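Local coordinates for protein D-galactonate dehydratase family member SEN1436 (Salmonella enterica subsp. enterica serovar Enteritidis, PDB 3TW9) that dehydrates D-gluconate to 2-dehydro-3-deoxy-D-gluconate with low activity in vitro, using one magnesium ion per subunit, and probably has no significant role in D-gluconate breakdown in vivo, at residues Pro148-Asp154 against Tyr173-Cys178; Glu162-Arg166 against His234-Leu239; Phe271-Val277 against Thr294-Glu300. All coordinates share one frame; numbering follows the deposited sequence. Where two conformers were deposited one is given.

Contact 1: Pro148-Asp154 against Tyr173-Cys178; sequences PLYCHTD and YQYVRC
With CG of Arg-177 trans to its backbone N (chi1 -174°) and the chain bent near CD (chi3 90°), the guanidinium folds back over the imidazole of His-152, whose own CG sits beside its backbone N. The two planes lie 8° apart, centres 3.7 Å from each other, and CD of Arg-177 also rests on the His-152 face. This stack sits near the C-terminal ends of two parallel strands in the beta-alpha-beta unit 147-152, 158-171, 175-177 of the enolase-superfamily barrel, the end where the active site lies. Arg-177 covers one face of the His-152 ring, and Glu-377 takes a hydrogen bond at NE2 of this histidine, a substrate ligand by similarity. Arg-177 N donates to Cys-151 O at 2.9 Å.

On the sheet face of Cys-151 and Val-176, SG of Cys-151 lies over the centre of the Tyr-173 ring, 3.5 Å from the centroid, a sulfur-aromatic contact, with CB over the same face. Tyr-150 packs its CB on CB of Tyr-175 at 3.6 Å, and its hydroxyl pairs with that of Tyr-272. At the start of the pair, a water donates to Leu-149 O at 2.7 Å and accepts from Gln-174 N at 2.8 Å.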
loop_
_atom_site.group_PDB
_atom_site.type_symbol
_atom_site.label_atom_id
_atom_site.label_comp_id
_atom_site.label_asym_id
_atom_site.label_seq_id
_atom_site.Cartn_x
_atom_site.Cartn_y
_atom_site.Cartn_z
ATOM N N PRO C 148 -12.262 15.332 -9.350
ATOM C CA PRO C 148 -13.087 16.388 -8.771
ATOM C C PRO C 148 -12.314 17.254 -7.798
ATOM O O PRO C 148 -11.458 16.771 -7.045
ATOM C CB PRO C 148 -14.230 15.641 -8.069
ATOM C CG PRO C 148 -13.856 14.225 -8.072
ATOM C CD PRO C 148 -12.845 13.995 -9.148
ATOM N N LEU C 149 -12.601 18.539 -7.875
ATOM C CA LEU C 149 -11.890 19.537 -7.130
ATOM C C LEU C 149 -12.815 20.258 -6.172
ATOM O O LEU C 149 -14.046 20.275 -6.346
ATOM C CB LEU C 149 -11.303 20.570 -8.102
ATOM C CG LEU C 149 -10.475 20.095 -9.275
ATOM C CD1 LEU C 149 -10.228 21.277 -10.161
ATOM C CD2 LEU C 149 -9.145 19.398 -8.842
ATOM N N TYR C 150 -12.224 20.815 -5.116
ATOM C CA TYR C 150 -12.833 21.915 -4.393
ATOM C C TYR C 150 -11.893 23.113 -4.392
ATOM O O TYR C 150 -10.678 22.971 -4.538
ATOM C CB TYR C 150 -13.315 21.562 -2.964
ATOM C CG TYR C 150 -12.301 21.454 -1.823
ATOM C CD1 TYR C 150 -12.067 22.530 -0.959
ATOM C CD2 TYR C 150 -11.669 20.233 -1.552
ATOM C CE1 TYR C 150 -11.183 22.413 0.122
ATOM C CE2 TYR C 150 -10.773 20.109 -0.461
ATOM C CZ TYR C 150 -10.558 21.197 0.365
ATOM O OH TYR C 150 -9.709 21.085 1.450
ATOM N N CYS C 151 -12.488 24.287 -4.260
ATOM C CA CYS C 151 -11.725 25.524 -4.172
ATOM C C CYS C 151 -12.199 26.297 -2.965
ATOM O O CYS C 151 -13.267 26.024 -2.391
ATOM C CB CYS C 151 -11.958 26.354 -5.432
ATOM S SG CYS C 151 -13.696 26.763 -5.606
ATOM N N HIS C 152 -11.414 27.302 -2.624
ATOM C CA HIS C 152 -11.670 28.194 -1.513
ATOM C C HIS C 152 -12.518 29.370 -1.990
ATOM O O HIS C 152 -12.473 29.716 -3.169
ATOM C CB HIS C 152 -10.334 28.719 -0.999
ATOM C CG HIS C 152 -9.433 27.662 -0.432
ATOM N ND1 HIS C 152 -8.265 27.970 0.234
ATOM C CD2 HIS C 152 -9.537 26.310 -0.400
ATOM C CE1 HIS C 152 -7.674 26.854 0.624
ATOM N NE2 HIS C 152 -8.419 25.834 0.243
ATOM N N THR C 153 -13.285 29.958 -1.079
ATOM C CA THR C 153 -14.158 31.086 -1.402
ATOM C C THR C 153 -13.871 32.296 -0.517
ATOM O O THR C 153 -14.804 32.984 -0.093
ATOM C CB THR C 153 -15.670 30.696 -1.319
ATOM O OG1 THR C 153 -16.016 30.316 0.022
ATOM C CG2 THR C 153 -16.022 29.557 -2.279
ATOM N N ASP C 154 -12.579 32.541 -0.256
ATOM C CA ASP C 154 -12.109 33.545 0.711
ATOM C C ASP C 154 -12.722 34.917 0.459
ATOM O O ASP C 154 -12.613 35.452 -0.641
ATOM C CB ASP C 154 -10.576 33.657 0.660
ATOM C CG ASP C 154 -9.875 32.517 1.385
ATOM O OD1 ASP C 154 -8.701 32.682 1.767
ATOM O OD2 ASP C 154 -10.486 31.451 1.586
ATOM N N TYR C 173 -17.523 24.359 -10.159
ATOM C CA TYR C 173 -17.160 23.700 -8.886
ATOM C C TYR C 173 -18.401 23.117 -8.233
ATOM O O TYR C 173 -19.451 23.786 -8.113
ATOM C CB TYR C 173 -16.438 24.671 -7.957
ATOM C CG TYR C 173 -14.999 24.891 -8.346
ATOM C CD1 TYR C 173 -14.009 23.992 -7.937
ATOM C CD2 TYR C 173 -14.615 25.988 -9.144
ATOM C CE1 TYR C 173 -12.664 24.192 -8.275
ATOM C CE2 TYR C 173 -13.278 26.186 -9.493
ATOM C CZ TYR C 173 -12.310 25.283 -9.061
ATOM O OH TYR C 173 -10.997 25.468 -9.408
ATOM N N GLN C 174 -18.282 21.856 -7.821
ATOM C CA GLN C 174 -19.380 21.124 -7.200
ATOM C C GLN C 174 -19.112 20.898 -5.713
ATOM O O GLN C 174 -19.911 20.275 -5.020
ATOM C CB GLN C 174 -19.595 19.806 -7.937
ATOM C CG GLN C 174 -20.033 20.060 -9.374
ATOM C CD GLN C 174 -20.536 18.819 -10.054
ATOM O OE1 GLN C 174 -21.747 18.589 -10.106
ATOM N NE2 GLN C 174 -19.627 17.985 -10.525
ATOM N N TYR C 175 -17.985 21.440 -5.261
ATOM C CA TYR C 175 -17.519 21.310 -3.877
ATOM C C TYR C 175 -16.789 22.610 -3.551
ATOM O O TYR C 175 -15.926 23.032 -4.313
ATOM C CB TYR C 175 -16.498 20.173 -3.729
ATOM C CG TYR C 175 -16.864 18.790 -4.223
ATOM C CD1 TYR C 175 -17.134 17.749 -3.316
ATOM C CD2 TYR C 175 -16.845 18.492 -5.588
ATOM C CE1 TYR C 175 -17.453 16.460 -3.788
ATOM C CE2 TYR C 175 -17.147 17.246 -6.062
ATOM C CZ TYR C 175 -17.448 16.233 -5.170
ATOM O OH TYR C 175 -17.722 15.005 -5.704
ATOM N N VAL C 176 -17.106 23.239 -2.420
ATOM C CA VAL C 176 -16.457 24.515 -2.037
ATOM C C VAL C 176 -16.139 24.572 -0.561
ATOM O O VAL C 176 -16.928 24.119 0.244
ATOM C CB VAL C 176 -17.349 25.775 -2.330
ATOM C CG1 VAL C 176 -17.329 26.114 -3.822
ATOM C CG2 VAL C 176 -18.777 25.556 -1.858
ATOM N N ARG C 177 -14.999 25.168 -0.227
ATOM C CA ARG C 177 -14.698 25.481 1.165
ATOM C C ARG C 177 -15.354 26.791 1.527
ATOM O O ARG C 177 -15.196 27.768 0.792
ATOM C CB ARG C 177 -13.206 25.633 1.361
ATOM C CG ARG C 177 -12.837 25.813 2.853
ATOM C CD ARG C 177 -11.347 25.942 3.037
ATOM N NE ARG C 177 -10.929 27.338 2.953
ATOM C CZ ARG C 177 -9.789 27.807 3.447
ATOM N NH1 ARG C 177 -8.939 26.979 4.054
ATOM N NH2 ARG C 177 -9.500 29.102 3.330
ATOM N N CYS C 178 -16.062 26.801 2.658
ATOM C CA CYS C 178 -16.805 27.966 3.140
ATOM C C CYS C 178 -16.332 28.328 4.525
ATOM O O CYS C 178 -16.402 27.506 5.448
ATOM C CB CYS C 178 -18.301 27.669 3.211
ATOM S SG CYS C 178 -18.961 27.004 1.679
HETATM O O HOH W 1 -15.957 20.432 -8.222
#

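Contact 2: Glu162-Arg166 against His234-Leu239; sequences EDNIR and HLRNKL
Ile-165 and Leu-235 make the dense, buried side of this contact, while Arg-166 and Lys-238 border its more open side. CD1 of Ile-165 reaches both methyls of Leu-235, the nearer being CD2 at 3.8 Å. Leu-239, one turn after Leu-235, was modelled in two conformers; in the one given, its CD1 meets CG2 of Ile-165, also at 3.8 Å. Cys-178 lies beneath, touched by both Ile-165 and Leu-235, which ties this inner layer to the strands.

The helices are 158-171 and 221-239, two of the outer helices that wrap the barrel of the enolase-like domain. Their short segments run at 43° to each other with axes 11.9 Å apart at closest approach, a wide spacing bridged by long side chains.

Glu-162 spans the gap on the polar side. Its CG is trans to the backbone N (chi1 -168°) and the chain runs on extended, carrying the carboxylate across to His-234. NE2 of His-234 donates to OE1 of Glu-162 at 2.6 Å; the oxygen lies in the imidazole plane, but the ring comes in from above the carboxylate plane. The other oxygen, OE2, takes a salt bridge from NH1 of Arg-166 at 3.0 Å, one turn along its own helix, so each carboxylate oxygen has a separate partner and the group's rotation is restrained. Toward solvent the grip slackens: Lys-238 lays its aliphatic stem, nearest through CG at 3.5 Å, beside OE2 of Glu-162, with no charged contact from NZ.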
loop_
_atom_site.group_PDB
_atom_site.type_symbol
_atom_site.label_atom_id
_atom_site.label_comp_id
_atom_site.label_asym_id
_atom_site.label_seq_id
_atom_site.Cartn_x
_atom_site.Cartn_y
_atom_site.Cartn_z
ATOM N N GLU C 162 -20.614 34.391 0.085
ATOM C CA GLU C 162 -21.785 33.862 -0.617
ATOM C C GLU C 162 -21.757 34.132 -2.136
ATOM O O GLU C 162 -22.140 33.257 -2.928
ATOM C CB GLU C 162 -23.071 34.409 0.013
ATOM C CG GLU C 162 -24.356 33.708 -0.438
ATOM C CD GLU C 162 -25.601 34.276 0.226
ATOM O OE1 GLU C 162 -25.481 34.855 1.331
ATOM O OE2 GLU C 162 -26.700 34.137 -0.358
ATOM N N ASP C 163 -21.291 35.322 -2.528
ATOM C CA ASP C 163 -21.102 35.665 -3.942
ATOM C C ASP C 163 -19.957 34.869 -4.562
ATOM O O ASP C 163 -20.042 34.486 -5.723
ATOM C CB ASP C 163 -20.827 37.169 -4.133
ATOM C CG ASP C 163 -22.033 38.056 -3.793
ATOM O OD1 ASP C 163 -23.144 37.538 -3.535
ATOM O OD2 ASP C 163 -21.853 39.294 -3.773
ATOM N N ASN C 164 -18.881 34.646 -3.791
ATOM C CA ASN C 164 -17.749 33.846 -4.257
ATOM C C ASN C 164 -18.180 32.396 -4.530
ATOM O O ASN C 164 -17.786 31.827 -5.541
ATOM C CB ASN C 164 -16.550 33.919 -3.289
ATOM C CG ASN C 164 -15.836 35.256 -3.337
ATOM O OD1 ASN C 164 -16.085 36.075 -4.221
ATOM N ND2 ASN C 164 -14.953 35.491 -2.371
ATOM N N ILE C 165 -19.027 31.842 -3.656
ATOM C CA ILE C 165 -19.596 30.493 -3.799
ATOM C C ILE C 165 -20.429 30.413 -5.062
ATOM O O ILE C 165 -20.255 29.500 -5.851
ATOM C CB ILE C 165 -20.482 30.053 -2.578
ATOM C CG1 ILE C 165 -19.662 29.973 -1.287
ATOM C CG2 ILE C 165 -21.091 28.668 -2.819
ATOM C CD1 ILE C 165 -20.517 29.851 -0.052
ATOM N N ARG C 166 -21.314 31.394 -5.256
ATOM C CA ARG C 166 -22.090 31.500 -6.500
ATOM C C ARG C 166 -21.194 31.543 -7.737
ATOM O O ARG C 166 -21.397 30.764 -8.679
ATOM C CB ARG C 166 -23.041 32.705 -6.450
ATOM C CG ARG C 166 -24.246 32.482 -5.535
ATOM C CD ARG C 166 -25.401 33.417 -5.868
ATOM N NE ARG C 166 -26.614 33.036 -5.149
ATOM C CZ ARG C 166 -26.968 33.518 -3.961
ATOM N NH1 ARG C 166 -26.200 34.412 -3.341
ATOM N NH2 ARG C 166 -28.092 33.102 -3.388
ATOM N N HIS C 234 -27.604 29.791 7.105
ATOM C CA HIS C 234 -27.808 30.771 6.025
ATOM C C HIS C 234 -27.454 30.243 4.639
ATOM O O HIS C 234 -28.243 30.376 3.718
ATOM C CB HIS C 234 -27.029 32.071 6.256
ATOM C CG HIS C 234 -27.207 33.060 5.144
ATOM N ND1 HIS C 234 -28.338 33.839 5.020
ATOM C CD2 HIS C 234 -26.430 33.353 4.072
ATOM C CE1 HIS C 234 -28.235 34.593 3.940
ATOM N NE2 HIS C 234 -27.088 34.315 3.346
ATOM N N LEU C 235 -26.263 29.667 4.488
ATOM C CA LEU C 235 -25.839 29.154 3.198
ATOM C C LEU C 235 -26.724 28.011 2.735
ATOM O O LEU C 235 -27.047 27.936 1.565
ATOM C CB LEU C 235 -24.365 28.710 3.234
ATOM C CG LEU C 235 -23.309 29.813 3.411
ATOM C CD1 LEU C 235 -21.930 29.218 3.529
ATOM C CD2 LEU C 235 -23.368 30.863 2.289
ATOM N N ARG C 236 -27.133 27.121 3.632
ATOM C CA ARG C 236 -28.044 26.053 3.198
ATOM C C ARG C 236 -29.432 26.598 2.816
ATOM O O ARG C 236 -30.081 26.074 1.909
ATOM C CB ARG C 236 -28.166 24.935 4.234
ATOM C CG ARG C 236 -26.920 24.054 4.310
ATOM C CD ARG C 236 -26.636 23.363 2.976
ATOM N NE ARG C 236 -25.655 22.285 3.165
ATOM C CZ ARG C 236 -24.955 21.699 2.198
ATOM N NH1 ARG C 236 -25.081 22.106 0.932
ATOM N NH2 ARG C 236 -24.101 20.721 2.500
ATOM N N ASN C 237 -29.863 27.658 3.490
ATOM C CA ASN C 237 -31.167 28.259 3.179
ATOM C C ASN C 237 -31.187 28.884 1.798
ATOM O O ASN C 237 -32.179 28.786 1.071
ATOM C CB ASN C 237 -31.579 29.280 4.241
ATOM C CG ASN C 237 -32.134 28.622 5.509
ATOM O OD1 ASN C 237 -32.508 27.446 5.510
ATOM N ND2 ASN C 237 -32.185 29.386 6.595
ATOM N N LYS C 238 -30.069 29.490 1.430
ATOM C CA LYS C 238 -29.936 30.157 0.148
ATOM C C LYS C 238 -29.534 29.259 -1.014
ATOM O O LYS C 238 -29.982 29.466 -2.145
ATOM C CB LYS C 238 -28.941 31.332 0.260
ATOM C CG LYS C 238 -29.365 32.456 1.206
ATOM C CD LYS C 238 -30.375 33.399 0.557
ATOM C CE LYS C 238 -30.894 34.417 1.561
ATOM N NZ LYS C 238 -31.772 35.441 0.925
ATOM N N LEU C 239 -28.688 28.267 -0.758
ATOM C CA LEU C 239 -28.078 27.519 -1.850
ATOM C C LEU C 239 -28.557 26.072 -1.947
ATOM O O LEU C 239 -28.352 25.426 -2.966
ATOM C CB LEU C 239 -26.540 27.604 -1.786
ATOM C CG LEU C 239 -25.912 28.989 -1.983
ATOM C CD1 LEU C 239 -24.547 29.093 -1.326
ATOM C CD2 LEU C 239 -25.834 29.357 -3.462
#

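Contact 3: Phe271-Val277 against Thr294-Glu300; sequences FYLEDPV and TPISMGE
Ser-297 stands over one face of the Tyr-272 ring, its CB 3.8 Å from the centroid and close to the ring normal, while OG is displaced toward the rim, 3.2 Å from CD1 of Tyr-272. OG of Ser-297 is buried here without a hydrogen-bond partner in the model. The OH of Tyr-272 is hydrogen-bonded with Tyr-150.

On the side of Leu-273 and Ile-296, the Pro-276 ring lies aslant Ile-296, its CG 3.9 Å from CG2 of Ile-296. Beyond it Met-298, bent at both chi2 and chi3, curls back so that its side chain and that of Val-277 cross at about a right angle, CE of Met-298 3.8 Å from CG2 of Val-277.

These neighbouring parallel strands belong to the beta-alpha-beta unit 272-274, 285-291, 296-298 of the enolase-superfamily barrel. Glu-274 at the end of one strand and Glu-300 just past the other are magnesium ligands, and Glu-300 is also a substrate-binding residue. Backbone bonds such as Ser-297 N to Leu-273 O zip the pair together.

The two carboxylates meet nearly crosswise, their planes 72° apart, with OE2 of Glu-274 only 3.0 Å from OE1 of Glu-300. Two acceptors so close are consistent with a site built for a cation, and Arg-321 forms a salt bridge with OE2 of Glu-274. Asp-275 ties the loop that leads to Glu-300: its OD1 takes the N-H of Gly-299 at 3.2 Å, on the syn side, tilted 28° out of the carboxylate plane. A water beside it accepts from the backbone N of Glu-300 at 3.0 Å.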
loop_
_atom_site.group_PDB
_atom_site.type_symbol
_atom_site.label_atom_id
_atom_site.label_comp_id
_atom_site.label_asym_id
_atom_site.label_seq_id
_atom_site.Cartn_x
_atom_site.Cartn_y
_atom_site.Cartn_z
ATOM N N PHE C 271 -19.445 17.982 3.525
ATOM C CA PHE C 271 -18.642 16.941 2.893
ATOM C C PHE C 271 -17.516 16.520 3.848
ATOM O O PHE C 271 -17.240 15.333 4.013
ATOM C CB PHE C 271 -18.079 17.460 1.571
ATOM C CG PHE C 271 -17.296 16.448 0.799
ATOM C CD1 PHE C 271 -17.937 15.484 0.043
ATOM C CD2 PHE C 271 -15.892 16.476 0.809
ATOM C CE1 PHE C 271 -17.193 14.538 -0.692
ATOM C CE2 PHE C 271 -15.161 15.536 0.088
ATOM C CZ PHE C 271 -15.801 14.584 -0.665
ATOM N N TYR C 272 -16.878 17.519 4.453
ATOM C CA TYR C 272 -16.077 17.287 5.641
ATOM C C TYR C 272 -15.843 18.515 6.511
ATOM O O TYR C 272 -15.908 19.655 6.041
ATOM C CB TYR C 272 -14.790 16.502 5.328
ATOM C CG TYR C 272 -13.700 17.085 4.467
ATOM C CD1 TYR C 272 -13.058 18.309 4.782
ATOM C CD2 TYR C 272 -13.212 16.337 3.384
ATOM C CE1 TYR C 272 -11.959 18.765 3.994
ATOM C CE2 TYR C 272 -12.170 16.781 2.614
ATOM C CZ TYR C 272 -11.548 17.984 2.901
ATOM O OH TYR C 272 -10.473 18.348 2.088
ATOM N N LEU C 273 -15.580 18.246 7.793
ATOM C CA LEU C 273 -15.119 19.261 8.747
ATOM C C LEU C 273 -13.650 18.955 8.991
ATOM O O LEU C 273 -13.307 17.831 9.370
ATOM C CB LEU C 273 -15.880 19.141 10.061
ATOM C CG LEU C 273 -15.578 20.174 11.168
ATOM C CD1 LEU C 273 -16.016 21.581 10.715
ATOM C CD2 LEU C 273 -16.309 19.815 12.429
ATOM N N GLU C 274 -12.805 19.951 8.749
ATOM C CA GLU C 274 -11.365 19.767 8.623
ATOM C C GLU C 274 -10.571 20.281 9.818
ATOM O O GLU C 274 -10.864 21.346 10.373
ATOM C CB GLU C 274 -10.865 20.458 7.350
ATOM C CG GLU C 274 -9.383 20.243 7.119
ATOM C CD GLU C 274 -8.857 21.067 6.010
ATOM O OE1 GLU C 274 -9.682 21.675 5.322
ATOM O OE2 GLU C 274 -7.617 21.074 5.819
ATOM N N ASP C 275 -9.536 19.514 10.159
ATOM C CA ASP C 275 -8.645 19.811 11.312
ATOM C C ASP C 275 -9.362 20.295 12.553
ATOM O O ASP C 275 -9.072 21.384 13.057
ATOM C CB ASP C 275 -7.506 20.738 10.905
ATOM C CG ASP C 275 -6.593 20.114 9.911
ATOM O OD1 ASP C 275 -6.805 18.938 9.528
ATOM O OD2 ASP C 275 -5.649 20.813 9.440
ATOM N N PRO C 276 -10.311 19.474 13.078
ATOM C CA PRO C 276 -10.975 19.880 14.298
ATOM C C PRO C 276 -10.008 19.921 15.507
ATOM O O PRO C 276 -10.298 20.573 16.504
ATOM C CB PRO C 276 -12.045 18.791 14.498
ATOM C CG PRO C 276 -11.541 17.601 13.766
ATOM C CD PRO C 276 -10.846 18.194 12.561
ATOM N N VAL C 277 -8.899 19.192 15.417
ATOM C CA VAL C 277 -7.874 19.248 16.471
ATOM C C VAL C 277 -6.508 19.464 15.853
ATOM O O VAL C 277 -6.286 19.137 14.682
ATOM C CB VAL C 277 -7.865 17.988 17.401
ATOM C CG1 VAL C 277 -9.192 17.857 18.103
ATOM C CG2 VAL C 277 -7.540 16.672 16.628
ATOM N N THR C 294 -20.622 13.901 11.679
ATOM C CA THR C 294 -20.095 14.840 10.647
ATOM C C THR C 294 -18.776 14.276 10.117
ATOM O O THR C 294 -17.927 13.928 10.927
ATOM C CB THR C 294 -19.864 16.232 11.255
ATOM O OG1 THR C 294 -21.143 16.805 11.574
ATOM C CG2 THR C 294 -19.113 17.128 10.296
ATOM N N PRO C 295 -18.592 14.157 8.768
ATOM C CA PRO C 295 -17.348 13.575 8.265
ATOM C C PRO C 295 -16.166 14.453 8.641
ATOM O O PRO C 295 -16.293 15.678 8.709
ATOM C CB PRO C 295 -17.519 13.589 6.736
ATOM C CG PRO C 295 -19.031 13.693 6.557
ATOM C CD PRO C 295 -19.486 14.558 7.666
ATOM N N ILE C 296 -15.051 13.804 8.958
ATOM C CA ILE C 296 -13.901 14.508 9.523
ATOM C C ILE C 296 -12.704 14.293 8.643
ATOM O O ILE C 296 -12.449 13.165 8.237
ATOM C CB ILE C 296 -13.532 13.944 10.923
ATOM C CG1 ILE C 296 -14.632 14.203 11.954
ATOM C CG2 ILE C 296 -12.171 14.502 11.423
ATOM C CD1 ILE C 296 -15.032 15.706 12.154
ATOM N N SER C 297 -11.968 15.360 8.360
ATOM C CA SER C 297 -10.643 15.224 7.771
ATOM C C SER C 297 -9.556 15.817 8.699
ATOM O O SER C 297 -9.791 16.766 9.480
ATOM C CB SER C 297 -10.571 15.854 6.374
ATOM O OG SER C 297 -10.571 17.256 6.485
ATOM N N MET C 298 -8.359 15.248 8.574
ATOM C CA MET C 298 -7.250 15.606 9.435
ATOM C C MET C 298 -6.007 15.442 8.616
ATOM O O MET C 298 -5.895 14.517 7.811
ATOM C CB MET C 298 -7.141 14.618 10.627
ATOM C CG MET C 298 -7.990 14.930 11.832
ATOM S SD MET C 298 -7.618 16.492 12.667
ATOM C CE MET C 298 -5.905 16.179 13.209
ATOM N N GLY C 299 -5.027 16.302 8.862
ATOM C CA GLY C 299 -3.687 15.851 8.580
ATOM C C GLY C 299 -2.740 16.654 7.723
ATOM O O GLY C 299 -1.619 16.199 7.476
ATOM N N GLU C 300 -3.125 17.845 7.276
ATOM C CA GLU C 300 -2.160 18.611 6.476
ATOM C C GLU C 300 -0.858 18.921 7.268
ATOM O O GLU C 300 0.192 19.077 6.666
ATOM C CB GLU C 300 -2.783 19.883 5.922
ATOM C CG GLU C 300 -3.156 20.874 6.970
ATOM C CD GLU C 300 -3.873 22.098 6.420
ATOM O OE1 GLU C 300 -4.770 21.972 5.550
ATOM O OE2 GLU C 300 -3.542 23.197 6.896
HETATM O O HOH W 2 -5.849 19.102 7.029
#

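All three contacts belong to the barrel domain and follow its repeated strand-helix order. Contacts 1 and 3 each join neighbouring parallel strands of the same curled sheet; strand 244-248 lies between the two pairs, and their centres are about 15 Å apart. Contact 2 belongs to the outer helical layer, about 12 Å from contact 1 and about 21 Å from contact 3, centre to centre. Helix 158-171 connects the two strands of contact 1, so contacts 1 and 2 interleave along the chain, whereas contact 3 opens after both have closed. Because both strand pairs end on the same side of the barrel, a residue that probably binds substrate and two magnesium ligands lie around one active site.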